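Local coordinates for ASCH domain (PDB 3S9X), which is of unknown function but, as an ASCH domain of the PUA-like superfamily, may bind RNA or a nucleotide-like ligand, at residues Q16-V21 with G77-V82; N45-L50 with E114-K119. All coordinates share one frame; numbering follows the deposited sequence.

Contact 1 (Q16-V21 with G77-V82)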
loop_
_atom_site.group_PDB
_atom_site.type_symbol
_atom_site.label_atom_id
_atom_site.label_comp_id
_atom_site.label_asym_id
_atom_site.label_seq_id
_atom_site.Cartn_x
_atom_site.Cartn_y
_atom_site.Cartn_z
ATOM N N GLN A 16 14.633 4.887 -13.260
ATOM C CA GLN A 16 14.434 6.252 -13.713
ATOM C C GLN A 16 14.301 7.181 -12.534
ATOM O O GLN A 16 14.889 8.287 -12.528
ATOM C CB GLN A 16 13.243 6.379 -14.672
ATOM C CG GLN A 16 13.451 5.743 -16.002
ATOM C CD GLN A 16 12.365 5.895 -16.968
ATOM O OE1 GLN A 16 12.561 6.345 -18.151
ATOM N NE2 GLN A 16 11.226 5.494 -16.559
ATOM N N TYR A 17 13.500 6.813 -11.543
ATOM C CA TYR A 17 13.368 7.675 -10.370
ATOM C C TYR A 17 14.753 7.862 -9.699
ATOM O O TYR A 17 15.102 8.946 -9.345
ATOM C CB TYR A 17 12.372 7.086 -9.381
ATOM C CG TYR A 17 12.396 7.793 -8.046
ATOM C CD1 TYR A 17 12.211 9.162 -7.954
ATOM C CD2 TYR A 17 12.732 7.095 -6.868
ATOM C CE1 TYR A 17 12.293 9.828 -6.742
ATOM C CE2 TYR A 17 12.795 7.789 -5.650
ATOM C CZ TYR A 17 12.562 9.159 -5.577
ATOM O OH TYR A 17 12.664 9.870 -4.412
ATOM N N LEU A 18 15.419 6.758 -9.408
ATOM C CA LEU A 18 16.714 6.879 -8.707
ATOM C C LEU A 18 17.713 7.721 -9.430
ATOM O O LEU A 18 18.441 8.478 -8.803
ATOM C CB LEU A 18 17.208 5.521 -8.362
ATOM C CG LEU A 18 16.320 4.648 -7.444
ATOM C CD1 LEU A 18 16.918 3.177 -7.264
ATOM C CD2 LEU A 18 16.177 5.307 -6.031
ATOM N N SER A 19 17.682 7.686 -10.756
ATOM C CA SER A 19 18.592 8.495 -11.519
ATOM C C SER A 19 18.131 9.969 -11.592
ATOM O O SER A 19 18.940 10.844 -11.952
ATOM C CB SER A 19 18.925 7.902 -12.896
ATOM O OG SER A 19 17.785 7.860 -13.718
ATOM N N SER A 20 16.895 10.283 -11.207
ATOM C CA SER A 20 16.378 11.638 -11.336
ATOM C C SER A 20 16.619 12.410 -10.026
ATOM O O SER A 20 16.348 13.605 -9.916
ATOM C CB SER A 20 14.812 11.502 -11.569
ATOM O OG SER A 20 14.138 11.274 -10.267
ATOM N N VAL A 21 17.214 11.770 -9.031
ATOM C CA VAL A 21 17.543 12.405 -7.755
ATOM C C VAL A 21 19.079 12.304 -7.524
ATOM O O VAL A 21 19.771 11.574 -8.176
ATOM C CB VAL A 21 16.779 11.842 -6.535
ATOM C CG1 VAL A 21 15.271 12.048 -6.745
ATOM C CG2 VAL A 21 17.081 10.363 -6.338
ATOM N N GLY A 77 10.256 5.021 4.556
ATOM C CA GLY A 77 11.292 5.166 3.551
ATOM C C GLY A 77 11.276 4.089 2.460
ATOM O O GLY A 77 11.992 4.189 1.423
ATOM N N HIS A 78 10.470 3.028 2.626
ATOM C CA HIS A 78 10.249 2.070 1.569
ATOM C C HIS A 78 9.727 2.750 0.283
ATOM O O HIS A 78 8.820 3.570 0.376
ATOM C CB HIS A 78 9.220 1.030 2.067
ATOM C CG HIS A 78 8.911 -0.023 1.058
ATOM N ND1 HIS A 78 9.662 -1.177 0.917
ATOM C CD2 HIS A 78 7.867 -0.165 0.204
ATOM C CE1 HIS A 78 9.117 -1.937 -0.016
ATOM N NE2 HIS A 78 8.015 -1.357 -0.456
ATOM N N LEU A 79 10.200 2.275 -0.862
ATOM C CA LEU A 79 9.658 2.665 -2.139
ATOM C C LEU A 79 8.912 1.486 -2.786
ATOM O O LEU A 79 9.417 0.397 -2.897
ATOM C CB LEU A 79 10.785 3.047 -3.116
ATOM C CG LEU A 79 11.566 4.298 -2.767
ATOM C CD1 LEU A 79 12.737 4.484 -3.754
ATOM C CD2 LEU A 79 10.645 5.520 -2.821
ATOM N N GLN A 80 7.694 1.790 -3.214
ATOM C CA GLN A 80 6.885 0.842 -3.965
ATOM C C GLN A 80 6.616 1.450 -5.362
ATOM O O GLN A 80 6.045 2.556 -5.471
ATOM C CB GLN A 80 5.570 0.481 -3.295
ATOM C CG GLN A 80 4.688 -0.395 -4.102
ATOM C CD GLN A 80 3.382 -0.781 -3.488
ATOM O OE1 GLN A 80 3.217 -0.672 -2.260
ATOM N NE2 GLN A 80 2.430 -1.261 -4.331
ATOM N N VAL A 81 6.935 0.669 -6.392
ATOM C CA VAL A 81 6.447 0.930 -7.700
ATOM C C VAL A 81 5.000 0.455 -7.703
ATOM O O VAL A 81 4.735 -0.757 -7.584
ATOM C CB VAL A 81 7.276 0.272 -8.847
ATOM C CG1 VAL A 81 6.634 0.607 -10.177
ATOM C CG2 VAL A 81 8.764 0.662 -8.724
ATOM N N VAL A 82 4.091 1.393 -7.865
ATOM C CA VAL A 82 2.621 1.135 -7.935
ATOM C C VAL A 82 2.292 0.832 -9.366
ATOM O O VAL A 82 2.427 1.693 -10.226
ATOM C CB VAL A 82 1.818 2.313 -7.379
ATOM C CG1 VAL A 82 0.297 2.028 -7.485
ATOM C CG2 VAL A 82 2.290 2.695 -5.968
#
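The carbonyl oxygen of Tyr-17 is gripped twice by one residue: Ser-20 OG binds Tyr-17 O at 2.7 Å, and Ser-20 N binds Tyr-17 O at 2.9 Å. The hydroxyl comes in 17° off the carbonyl plane, at a C=O···OG angle of 126°. This double hold lies near the C-terminal end of helix 8-19, where a serine side chain supplements the backbone bonding of the final turn. The CB of Tyr-17 points toward strand 79-83, and CG, anti to the backbone N (chi1 169°), then turns the CD2–CE2 edge of the ring to Leu-79. One methyl does the touching: Leu-79 CD1 lies close to the ring plane, 3.8 Å from Tyr-17 CE2, so this is an edge contact, and Leu-79 does not lie over the ring face. The two side chains cross at about a right angle. Leu-18 adds a second, looser touch by its tip, its CD2 being 4.2 Å from Leu-79 CD1. The end of helix 8-19 thus packs on a strand of the mixed sheet beside strand 148-158, whose Val-157 touches both Tyr-17 and Leu-79, while the phenol oxygen of Tyr-17 is hydrogen-bonded to the hydroxyl of Tyr-29. The chemistry across the contact is wholly apolar: helix and sheet meet through carbon, and the polar groups of Tyr-17 are satisfied by other partners.

Contact 2 (N45-L50 with E114-K119)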
loop_
_atom_site.group_PDB
_atom_site.type_symbol
_atom_site.label_atom_id
_atom_site.label_comp_id
_atom_site.label_asym_id
_atom_site.label_seq_id
_atom_site.Cartn_x
_atom_site.Cartn_y
_atom_site.Cartn_z
ATOM N N ASN A 45 -6.882 -0.647 -10.615
ATOM C CA ASN A 45 -6.602 0.411 -11.575
ATOM C C ASN A 45 -7.073 1.739 -11.051
ATOM O O ASN A 45 -6.402 2.786 -11.252
ATOM C CB ASN A 45 -7.162 0.063 -12.950
ATOM C CG ASN A 45 -6.446 -1.153 -13.583
ATOM O OD1 ASN A 45 -5.425 -1.559 -13.064
ATOM N ND2 ASN A 45 -6.998 -1.742 -14.643
ATOM N N VAL A 46 -8.270 1.757 -10.470
ATOM C CA VAL A 46 -8.782 2.985 -9.811
ATOM C C VAL A 46 -7.824 3.439 -8.712
ATOM O O VAL A 46 -7.452 4.626 -8.629
ATOM C CB VAL A 46 -10.254 2.783 -9.297
ATOM C CG1 VAL A 46 -10.593 3.827 -8.191
ATOM C CG2 VAL A 46 -11.231 2.818 -10.452
ATOM N N CYS A 47 -7.367 2.517 -7.881
ATOM C CA CYS A 47 -6.445 2.925 -6.797
ATOM C C CYS A 47 -5.084 3.404 -7.317
ATOM O O CYS A 47 -4.559 4.356 -6.761
ATOM C CB CYS A 47 -6.221 1.814 -5.798
ATOM S SG CYS A 47 -7.579 1.680 -4.592
ATOM N N ALA A 48 -4.548 2.778 -8.365
ATOM C CA ALA A 48 -3.277 3.297 -8.880
ATOM C C ALA A 48 -3.468 4.759 -9.289
ATOM O O ALA A 48 -2.598 5.598 -9.080
ATOM C CB ALA A 48 -2.803 2.464 -10.022
ATOM N N ASP A 49 -4.601 5.069 -9.944
ATOM C CA ASP A 49 -4.860 6.410 -10.393
ATOM C C ASP A 49 -5.150 7.376 -9.247
ATOM O O ASP A 49 -4.716 8.523 -9.296
ATOM C CB ASP A 49 -6.057 6.420 -11.390
ATOM C CG ASP A 49 -6.110 7.671 -12.167
ATOM O OD1 ASP A 49 -5.178 7.946 -12.922
ATOM O OD2 ASP A 49 -7.103 8.382 -11.997
ATOM N N LEU A 50 -5.866 6.941 -8.226
ATOM C CA LEU A 50 -6.072 7.761 -7.040
ATOM C C LEU A 50 -4.759 8.078 -6.404
ATOM O O LEU A 50 -4.534 9.200 -5.903
ATOM C CB LEU A 50 -6.971 7.029 -6.026
ATOM C CG LEU A 50 -8.439 6.924 -6.331
ATOM C CD1 LEU A 50 -9.065 5.956 -5.343
ATOM C CD2 LEU A 50 -9.166 8.303 -6.330
ATOM N N GLU A 114 -7.332 7.297 2.820
ATOM C CA GLU A 114 -7.331 6.152 1.912
ATOM C C GLU A 114 -7.991 6.514 0.578
ATOM O O GLU A 114 -7.673 5.907 -0.443
ATOM C CB GLU A 114 -7.973 4.931 2.505
ATOM C CG GLU A 114 -7.162 4.212 3.601
ATOM C CD GLU A 114 -7.117 2.704 3.419
ATOM O OE1 GLU A 114 -7.399 1.979 4.376
ATOM O OE2 GLU A 114 -6.830 2.269 2.253
ATOM N N GLY A 115 -8.911 7.469 0.577
ATOM C CA GLY A 115 -9.368 8.177 -0.617
ATOM C C GLY A 115 -10.236 7.469 -1.606
ATOM O O GLY A 115 -10.420 7.943 -2.729
ATOM N N GLU A 116 -10.792 6.308 -1.225
ATOM C CA GLU A 116 -11.635 5.490 -2.133
ATOM C C GLU A 116 -13.133 5.800 -2.009
ATOM O O GLU A 116 -13.625 6.341 -0.985
ATOM C CB GLU A 116 -11.343 4.007 -1.912
ATOM C CG GLU A 116 -9.915 3.588 -2.284
ATOM C CD GLU A 116 -9.665 2.144 -1.930
ATOM O OE1 GLU A 116 -10.233 1.295 -2.635
ATOM O OE2 GLU A 116 -8.844 1.889 -1.015
ATOM N N GLY A 117 -13.860 5.484 -3.077
ATOM C CA GLY A 117 -15.304 5.769 -3.112
ATOM C C GLY A 117 -15.584 7.216 -2.795
ATOM O O GLY A 117 -14.967 8.123 -3.315
ATOM N N ASP A 118 -16.568 7.447 -1.921
ATOM C CA ASP A 118 -16.929 8.780 -1.547
ATOM C C ASP A 118 -16.125 9.304 -0.359
ATOM O O ASP A 118 -16.465 10.327 0.201
ATOM C CB ASP A 118 -18.437 8.805 -1.216
ATOM C CG ASP A 118 -18.848 7.974 -0.047
ATOM O OD1 ASP A 118 -18.017 7.345 0.592
ATOM O OD2 ASP A 118 -20.042 8.023 0.315
ATOM N N LYS A 119 -15.097 8.543 0.008
ATOM C CA LYS A 119 -14.165 8.904 1.094
ATOM C C LYS A 119 -14.698 8.750 2.496
ATOM O O LYS A 119 -14.043 9.107 3.460
ATOM C CB LYS A 119 -13.467 10.275 0.886
ATOM C CG LYS A 119 -12.729 10.306 -0.422
ATOM C CD LYS A 119 -11.853 11.527 -0.514
ATOM C CE LYS A 119 -11.140 11.694 -1.869
ATOM N NZ LYS A 119 -10.219 12.881 -1.819
#
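Leu-50 sets its two methyls against the oxygen end of the Gly-115 carbonyl, with CD1 3.6 Å and CD2 3.8 Å from Gly-115 O. The same CD1 also meets the aliphatic part of Glu-116, lying 4.0 Å from Glu-116 CG, and the two side chains cross at about a right angle. One helical turn earlier, Cys-47 faces the other end of Glu-116. Its sulfur stands over the flat face of the carboxylate: Cys-47 SG is 3.3 Å from Glu-116 OE1 and 3.4 Å from Glu-116 CD, almost straight above the carbon. The glutamate reaches there because its chain runs extended beyond CG (chi2 175°), passing Leu-50 before its carboxylate turns a face to the sulfur. The charge of the carboxylate is met elsewhere, for Glu-116 OE2 forms a salt bridge with Lys-56, which also pairs with Glu-114. Lys-56 lies in a Gly-Glu-Lys sequence that resembles the start of the GxKxxExR motif of ASCH domains, so the site may lie near the family's putative cleft.

The loop's backbone explains how Glu-116 is offered to the helix. Gly-115 leaves helix 108-114 with a positive phi of 72°, and a type II' turn follows from Glu-116 to Lys-119, closed by Lys-119 N to Glu-116 O at 2.8 Å, with Gly-117 in the position that favours glycine. Helix 41-52 packs on the connection between helices 108-114 and 121-139; Trp-123 of the latter touches Glu-116, and Cys-38, in the loop after strand 32-35, touches Cys-47.

Overall arrangement
The two contacts show how one fold uses different chemistry in different places. Contact 1 is buried and apolar, joining the N-terminal helix 8-19 to strand 79-83 of the mixed sheet. Contact 2 is only partly buried and joins helix 41-52 to an interhelical loop, mixing methyl groups and sulfur with a carbonyl and a carboxylate whose charge is balanced from outside. They share no helix or strand, and their centres lie about 21 Å apart. Even so they meet directly, since Val-82 CG1 of the strand packs 4.0 Å from Ala-48 CB of helix 41-52. Their segments alternate along the sequence, so the chain weaves between the two regions.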